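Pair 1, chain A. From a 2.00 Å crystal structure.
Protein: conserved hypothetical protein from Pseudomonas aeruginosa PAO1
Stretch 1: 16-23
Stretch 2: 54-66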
# COMPACT_ATOMS: atom_id res chain seq x y z
N VAL A 16 15.62 -10.42 -4.59
CA VAL A 16 15.28 -10.04 -5.95
C VAL A 16 14.23 -10.97 -6.55
O VAL A 16 14.41 -12.19 -6.58
CB VAL A 16 16.51 -9.95 -6.89
CG1 VAL A 16 17.59 -9.09 -6.28
CG2 VAL A 16 17.04 -11.32 -7.20
N PHE A 17 13.09 -10.40 -6.90
CA PHE A 17 12.04 -11.18 -7.52
C PHE A 17 12.20 -11.00 -9.01
O PHE A 17 12.34 -9.87 -9.48
CB PHE A 17 10.65 -10.70 -7.11
CG PHE A 17 10.23 -11.16 -5.76
CD1 PHE A 17 10.70 -10.51 -4.62
CD2 PHE A 17 9.37 -12.25 -5.62
CE1 PHE A 17 10.31 -10.94 -3.35
CE2 PHE A 17 8.97 -12.68 -4.36
CZ PHE A 17 9.44 -12.02 -3.22
N SER A 18 12.20 -12.11 -9.73
CA SER A 18 12.31 -12.09 -11.17
C SER A 18 11.16 -12.92 -11.71
O SER A 18 11.15 -14.14 -11.56
CB SER A 18 13.64 -12.70 -11.64
OG SER A 18 14.76 -11.89 -11.31
N PHE A 19 10.12 -12.24 -12.18
CA PHE A 19 9.00 -12.94 -12.79
C PHE A 19 9.41 -13.25 -14.22
O PHE A 19 9.85 -12.35 -14.96
CB PHE A 19 7.74 -12.07 -12.80
CG PHE A 19 7.02 -12.03 -11.50
CD1 PHE A 19 6.00 -12.94 -11.23
CD2 PHE A 19 7.37 -11.10 -10.52
CE1 PHE A 19 5.33 -12.92 -10.01
CE2 PHE A 19 6.71 -11.07 -9.29
CZ PHE A 19 5.69 -11.98 -9.03
N THR A 20 9.40 -14.53 -14.58
CA THR A 20 9.75 -14.89 -15.95
C THR A 20 8.63 -14.28 -16.80
O THR A 20 7.45 -14.44 -16.47
CB THR A 20 9.79 -16.44 -16.18
OG1 THR A 20 10.86 -17.03 -15.43
CG2 THR A 20 10.00 -16.77 -17.66
N GLY A 21 9.01 -13.53 -17.83
CA GLY A 21 8.02 -12.92 -18.71
C GLY A 21 7.10 -13.98 -19.29
O GLY A 21 7.49 -15.14 -19.41
N LEU A 22 5.87 -13.58 -19.60
CA LEU A 22 4.88 -14.50 -20.17
C LEU A 22 5.42 -15.27 -21.39
O LEU A 22 6.28 -14.77 -22.12
CB LEU A 22 3.65 -13.70 -20.59
CG LEU A 22 2.99 -12.83 -19.53
CD1 LEU A 22 2.01 -11.89 -20.18
CD2 LEU A 22 2.31 -13.71 -18.51
N MET A 23 4.91 -16.48 -21.59
CA MET A 23 5.31 -17.30 -22.73
C MET A 23 4.30 -18.41 -23.02
O MET A 23 3.53 -18.80 -22.15
CB MET A 23 6.70 -17.92 -22.51
CG MET A 23 6.78 -18.97 -21.41
SD MET A 23 8.40 -19.81 -21.36
CE MET A 23 7.97 -21.45 -21.95
N ALA A 54 -3.65 -11.30 -14.92
CA ALA A 54 -3.13 -10.48 -16.01
C ALA A 54 -2.77 -11.18 -17.33
O ALA A 54 -2.16 -12.24 -17.32
CB ALA A 54 -1.98 -9.59 -15.52
N SER A 55 -3.16 -10.58 -18.45
CA SER A 55 -2.87 -11.15 -19.77
C SER A 55 -1.72 -10.46 -20.44
O SER A 55 -1.40 -10.70 -21.60
CB SER A 55 -4.12 -11.31 -20.63
OG SER A 55 -5.11 -12.19 -20.14
N VAL A 56 -1.10 -9.56 -19.64
CA VAL A 56 0.04 -8.78 -20.11
C VAL A 56 1.06 -8.68 -18.98
O VAL A 56 0.77 -9.04 -17.83
CB VAL A 56 -0.55 -7.37 -20.45
CG1 VAL A 56 0.44 -6.26 -20.18
CG2 VAL A 56 -1.00 -7.33 -21.90
N ASP A 57 2.29 -8.28 -19.31
CA ASP A 57 3.32 -8.08 -18.29
C ASP A 57 3.11 -6.64 -17.79
O ASP A 57 3.58 -5.69 -18.41
CB ASP A 57 4.74 -8.24 -18.88
CG ASP A 57 5.32 -9.63 -18.62
OD1 ASP A 57 5.62 -10.35 -19.59
OD2 ASP A 57 5.50 -9.99 -17.44
N SER A 58 2.35 -6.50 -16.70
CA SER A 58 2.02 -5.19 -16.14
C SER A 58 3.18 -4.35 -15.58
O SER A 58 4.30 -4.82 -15.45
CB SER A 58 0.92 -5.33 -15.10
OG SER A 58 1.34 -6.13 -14.01
N GLU A 59 2.87 -3.07 -15.30
CA GLU A 59 3.85 -2.12 -14.77
C GLU A 59 4.18 -2.44 -13.31
O GLU A 59 5.29 -2.18 -12.86
CB GLU A 59 3.31 -0.69 -14.87
CG GLU A 59 4.39 0.39 -14.83
CD GLU A 59 5.24 0.44 -16.10
OE1 GLU A 59 4.64 0.59 -17.20
OE2 GLU A 59 6.49 0.33 -15.99
N VAL A 60 3.19 -2.93 -12.57
CA VAL A 60 3.39 -3.30 -11.16
C VAL A 60 4.29 -4.54 -11.08
O VAL A 60 5.05 -4.71 -10.12
CB VAL A 60 2.03 -3.60 -10.48
CG1 VAL A 60 1.29 -4.67 -11.23
CG2 VAL A 60 2.24 -4.01 -9.03
N ALA A 61 4.19 -5.40 -12.09
CA ALA A 61 4.99 -6.61 -12.19
C ALA A 61 6.43 -6.23 -12.50
O ALA A 61 7.37 -6.95 -12.15
CB ALA A 61 4.43 -7.50 -13.27
N ARG A 62 6.60 -5.10 -13.17
CA ARG A 62 7.92 -4.59 -13.50
C ARG A 62 8.46 -3.81 -12.31
O ARG A 62 9.68 -3.75 -12.08
CB ARG A 62 7.85 -3.67 -14.72
CG ARG A 62 7.82 -4.38 -16.06
CD ARG A 62 8.08 -3.41 -17.20
NE ARG A 62 6.88 -2.69 -17.62
CZ ARG A 62 5.88 -3.25 -18.29
NH1 ARG A 62 4.82 -2.54 -18.64
NH2 ARG A 62 5.93 -4.54 -18.59
N LEU A 63 7.56 -3.17 -11.57
CA LEU A 63 7.93 -2.39 -10.40
C LEU A 63 8.60 -3.21 -9.31
O LEU A 63 9.62 -2.79 -8.76
CB LEU A 63 6.70 -1.65 -9.87
CG LEU A 63 6.65 -0.13 -10.08
CD1 LEU A 63 7.66 0.54 -9.19
CD2 LEU A 63 6.90 0.22 -11.54
N VAL A 64 8.05 -4.38 -8.96
CA VAL A 64 8.67 -5.23 -7.93
C VAL A 64 10.07 -5.66 -8.32
O VAL A 64 10.94 -5.81 -7.46
CB VAL A 64 7.90 -6.54 -7.68
CG1 VAL A 64 6.89 -6.35 -6.58
CG2 VAL A 64 7.27 -7.04 -8.95
N GLN A 65 10.25 -5.93 -9.61
CA GLN A 65 11.54 -6.37 -10.12
C GLN A 65 12.59 -5.28 -10.21
O GLN A 65 13.78 -5.57 -10.05
CB GLN A 65 11.36 -7.03 -11.48
CG GLN A 65 10.46 -8.24 -11.45
CD GLN A 65 10.53 -9.04 -12.73
OE1 GLN A 65 11.56 -9.63 -13.06
NE2 GLN A 65 9.43 -9.04 -13.47
N ARG A 66 12.19 -4.04 -10.49
CA ARG A 66 13.15 -2.94 -10.59
C ARG A 66 13.53 -2.25 -9.27
O ARG A 66 14.53 -1.54 -9.18
CB ARG A 66 12.71 -1.92 -11.66
CG ARG A 66 11.34 -1.31 -11.46
CD ARG A 66 10.90 -0.49 -12.68
NE ARG A 66 11.65 0.75 -12.84
CZ ARG A 66 11.17 1.87 -13.39
NH1 ARG A 66 11.93 2.95 -13.49
NH2 ARG A 66 9.92 1.91 -13.84
O HOH W 1 13.28 -7.11 -6.48
O HOH W 2 9.24 -9.96 -16.35

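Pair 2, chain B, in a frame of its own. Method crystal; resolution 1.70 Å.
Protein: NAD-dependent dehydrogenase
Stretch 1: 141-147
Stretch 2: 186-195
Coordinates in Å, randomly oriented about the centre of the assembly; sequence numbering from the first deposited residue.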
# COMPACT_ATOMS: atom_id res chain seq x y z
N VAL B 141 -11.55 -2.37 -9.19
CA VAL B 141 -11.37 -0.90 -9.22
C VAL B 141 -10.48 -0.53 -10.40
O VAL B 141 -9.42 -1.13 -10.61
CB VAL B 141 -10.73 -0.42 -7.92
CG1 VAL B 141 -10.28 1.07 -7.98
CG2 VAL B 141 -11.70 -0.65 -6.77
N THR B 142 -10.92 0.48 -11.14
CA THR B 142 -10.09 1.06 -12.19
C THR B 142 -9.44 2.33 -11.66
O THR B 142 -10.13 3.29 -11.25
CB THR B 142 -10.90 1.37 -13.46
OG1 THR B 142 -11.38 0.13 -14.02
CG2 THR B 142 -10.02 2.05 -14.49
N VAL B 143 -8.11 2.31 -11.62
CA VAL B 143 -7.32 3.51 -11.29
C VAL B 143 -6.96 4.18 -12.59
O VAL B 143 -6.40 3.55 -13.50
CB VAL B 143 -6.04 3.16 -10.51
CG1 VAL B 143 -5.27 4.44 -10.16
CG2 VAL B 143 -6.36 2.35 -9.25
N GLY B 144 -7.27 5.46 -12.68
CA GLY B 144 -6.98 6.24 -13.87
C GLY B 144 -5.95 7.29 -13.50
O GLY B 144 -6.21 8.09 -12.62
N ILE B 145 -4.81 7.29 -14.19
CA ILE B 145 -3.73 8.22 -13.87
C ILE B 145 -3.63 9.28 -14.94
O ILE B 145 -3.47 8.96 -16.12
CB ILE B 145 -2.38 7.49 -13.74
CG1 ILE B 145 -2.46 6.44 -12.62
CG2 ILE B 145 -1.27 8.50 -13.45
CD1 ILE B 145 -1.34 5.44 -12.66
N MET B 146 -3.77 10.55 -14.52
CA MET B 146 -3.54 11.70 -15.40
C MET B 146 -2.08 12.15 -15.23
O MET B 146 -1.68 12.60 -14.15
CB MET B 146 -4.52 12.82 -15.12
CG MET B 146 -5.92 12.50 -15.59
SD MET B 146 -7.22 13.64 -15.13
CE MET B 146 -6.76 15.08 -16.04
N GLY B 147 -1.32 12.02 -16.32
CA GLY B 147 0.13 12.24 -16.35
C GLY B 147 0.84 10.91 -16.48
O GLY B 147 0.88 10.14 -15.52
N GLY B 186 -9.18 11.89 -25.64
CA GLY B 186 -9.82 10.78 -24.92
C GLY B 186 -10.13 11.05 -23.47
O GLY B 186 -10.54 10.12 -22.76
N LEU B 187 -9.96 12.28 -22.99
CA LEU B 187 -10.15 12.56 -21.55
C LEU B 187 -11.50 12.09 -21.01
O LEU B 187 -11.56 11.39 -19.98
CB LEU B 187 -10.00 14.07 -21.29
CG LEU B 187 -10.16 14.50 -19.81
CD1 LEU B 187 -9.18 13.85 -18.85
CD2 LEU B 187 -10.03 16.00 -19.73
N ASP B 188 -12.58 12.46 -21.70
CA ASP B 188 -13.92 12.10 -21.20
C ASP B 188 -14.17 10.60 -21.12
O ASP B 188 -14.77 10.11 -20.15
CB ASP B 188 -15.01 12.86 -21.97
CG ASP B 188 -15.12 14.33 -21.54
OD1 ASP B 188 -14.31 14.82 -20.70
OD2 ASP B 188 -16.02 15.01 -22.03
N ALA B 189 -13.70 9.85 -22.12
CA ALA B 189 -13.84 8.39 -22.11
C ALA B 189 -13.03 7.80 -20.95
O ALA B 189 -13.50 6.90 -20.24
CB ALA B 189 -13.39 7.82 -23.44
N PHE B 190 -11.82 8.31 -20.77
CA PHE B 190 -10.95 7.93 -19.66
C PHE B 190 -11.60 8.21 -18.30
O PHE B 190 -11.65 7.32 -17.45
CB PHE B 190 -9.58 8.62 -19.82
CG PHE B 190 -8.78 8.74 -18.55
CD1 PHE B 190 -8.94 9.84 -17.73
CD2 PHE B 190 -7.80 7.80 -18.22
CE1 PHE B 190 -8.19 9.96 -16.56
CE2 PHE B 190 -7.04 7.95 -17.07
CZ PHE B 190 -7.24 9.02 -16.23
N LEU B 191 -12.14 9.41 -18.10
CA LEU B 191 -12.78 9.76 -16.82
C LEU B 191 -13.96 8.85 -16.51
O LEU B 191 -14.10 8.39 -15.38
CB LEU B 191 -13.24 11.22 -16.83
CG LEU B 191 -12.14 12.27 -16.89
CD1 LEU B 191 -12.73 13.64 -17.19
CD2 LEU B 191 -11.33 12.32 -15.59
N GLY B 192 -14.79 8.57 -17.52
CA GLY B 192 -15.97 7.75 -17.32
C GLY B 192 -15.70 6.32 -16.90
O GLY B 192 -16.58 5.67 -16.34
N ARG B 193 -14.48 5.84 -17.14
CA ARG B 193 -14.04 4.52 -16.69
C ARG B 193 -13.33 4.52 -15.34
O ARG B 193 -13.09 3.45 -14.78
CB ARG B 193 -13.05 3.94 -17.69
CG ARG B 193 -13.65 3.58 -19.03
CD ARG B 193 -12.58 2.98 -19.92
NE ARG B 193 -12.07 1.72 -19.39
CZ ARG B 193 -11.04 1.03 -19.89
NH1 ARG B 193 -10.36 1.49 -20.93
NH2 ARG B 193 -10.69 -0.12 -19.34
N THR B 194 -13.00 5.70 -14.80
CA THR B 194 -12.10 5.81 -13.68
C THR B 194 -12.85 5.84 -12.36
O THR B 194 -13.70 6.69 -12.16
CB THR B 194 -11.21 7.05 -13.82
OG1 THR B 194 -10.36 6.85 -14.96
CG2 THR B 194 -10.35 7.25 -12.57
N ASP B 195 -12.50 4.93 -11.46
CA ASP B 195 -13.00 4.93 -10.08
C ASP B 195 -12.11 5.72 -9.12
O ASP B 195 -12.61 6.46 -8.27
CB ASP B 195 -13.12 3.50 -9.54
CG ASP B 195 -14.01 2.60 -10.39
OD1 ASP B 195 -15.15 3.02 -10.70
OD2 ASP B 195 -13.57 1.46 -10.77
O HOH W 3 -11.97 -0.18 -16.66

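In both pairs a short strand runs nearly antiparallel to a helix, with an angle of 145° between their N-to-C directions. The axes approach to 7.3 Å in pair 1 and 8.6 Å in pair 2, and 14 central residues superpose with an RMSD of 0.9 Å. In the first stretches, A:Val16 to A:Leu22 fall on B:Val141 to B:Gly147, and in the second, A:Ser58 to A:Gln65 fall on B:Leu187 to B:Thr194. The buried surface is also similar, 418 Å² against 427 Å².

The clearest exchange of bulk involves two matched positions, A:Phe19 with B:Gly144 and A:Ala61 with B:Phe190. In pair 1 the aromatic ring comes from the strand. A:Phe19 points toward the helix, where its CE2 lies 4.1 Å from A:Val64 CG2, while the small A:Ala61 presents its backbone, with its O 4.5 Å from A:Phe19 CD2. In pair 2 the ring comes from the helix instead: B:Phe190 CZ reaches to 3.5 Å from B:Gly144 C, and B:Ile145 N lies at the ring edge. Glycine allows this approach, since a CB on B:Gly144 would clash with both B:Phe190 CZ and B:Thr194 OG1.

A:Gln65 and B:Thr194 also match, and their side-chain centres lie only 0.5 Å apart. Each side chain hydrogen-bonds back to the helix, A:Gln65 NE2 to A:Ala61 O at 3.2 Å and B:Thr194 OG1 to B:Phe190 O at 2.8 Å, so the acceptors occupy matched positions as well. The longer glutamine packs its CG 3.2 Å from A:Phe17 O, and its NE2 donates to a water that in turn donates to A:Phe19 O. The threonine packs its methyl group, CG2, 3.6 Å from B:Gly144 N.

Past the end of the pair 1 strand, A:Gly21 matches B:Met146, the last residue of the pair 2 strand. The methionine fills space against the helix with its CG 3.5 Å from B:Phe190 CE1 and its CE 3.9 Å from B:Leu187 CD1. At the glycine position of pair 1 the nearest approach is a carbon-oxygen contact, A:Gly21 CA to A:Asp57 OD1 at 3.6 Å. The same carboxylate oxygen, A:Asp57 OD1, accepts a hydrogen bond from A:Leu22 N at 3.2 Å, and A:Leu22 CD1 packs 3.6 Å from A:Val56 C.

In pair 2 the direct hydrogen bonds form at the start of the strand, with B:Asp195, which has no counterpart in the superposition. B:Thr142 N donates to B:Asp195 OD2 at 2.8 Å in an almost linear bond, and B:Asp195 N returns one to B:Thr142 O at 2.9 Å.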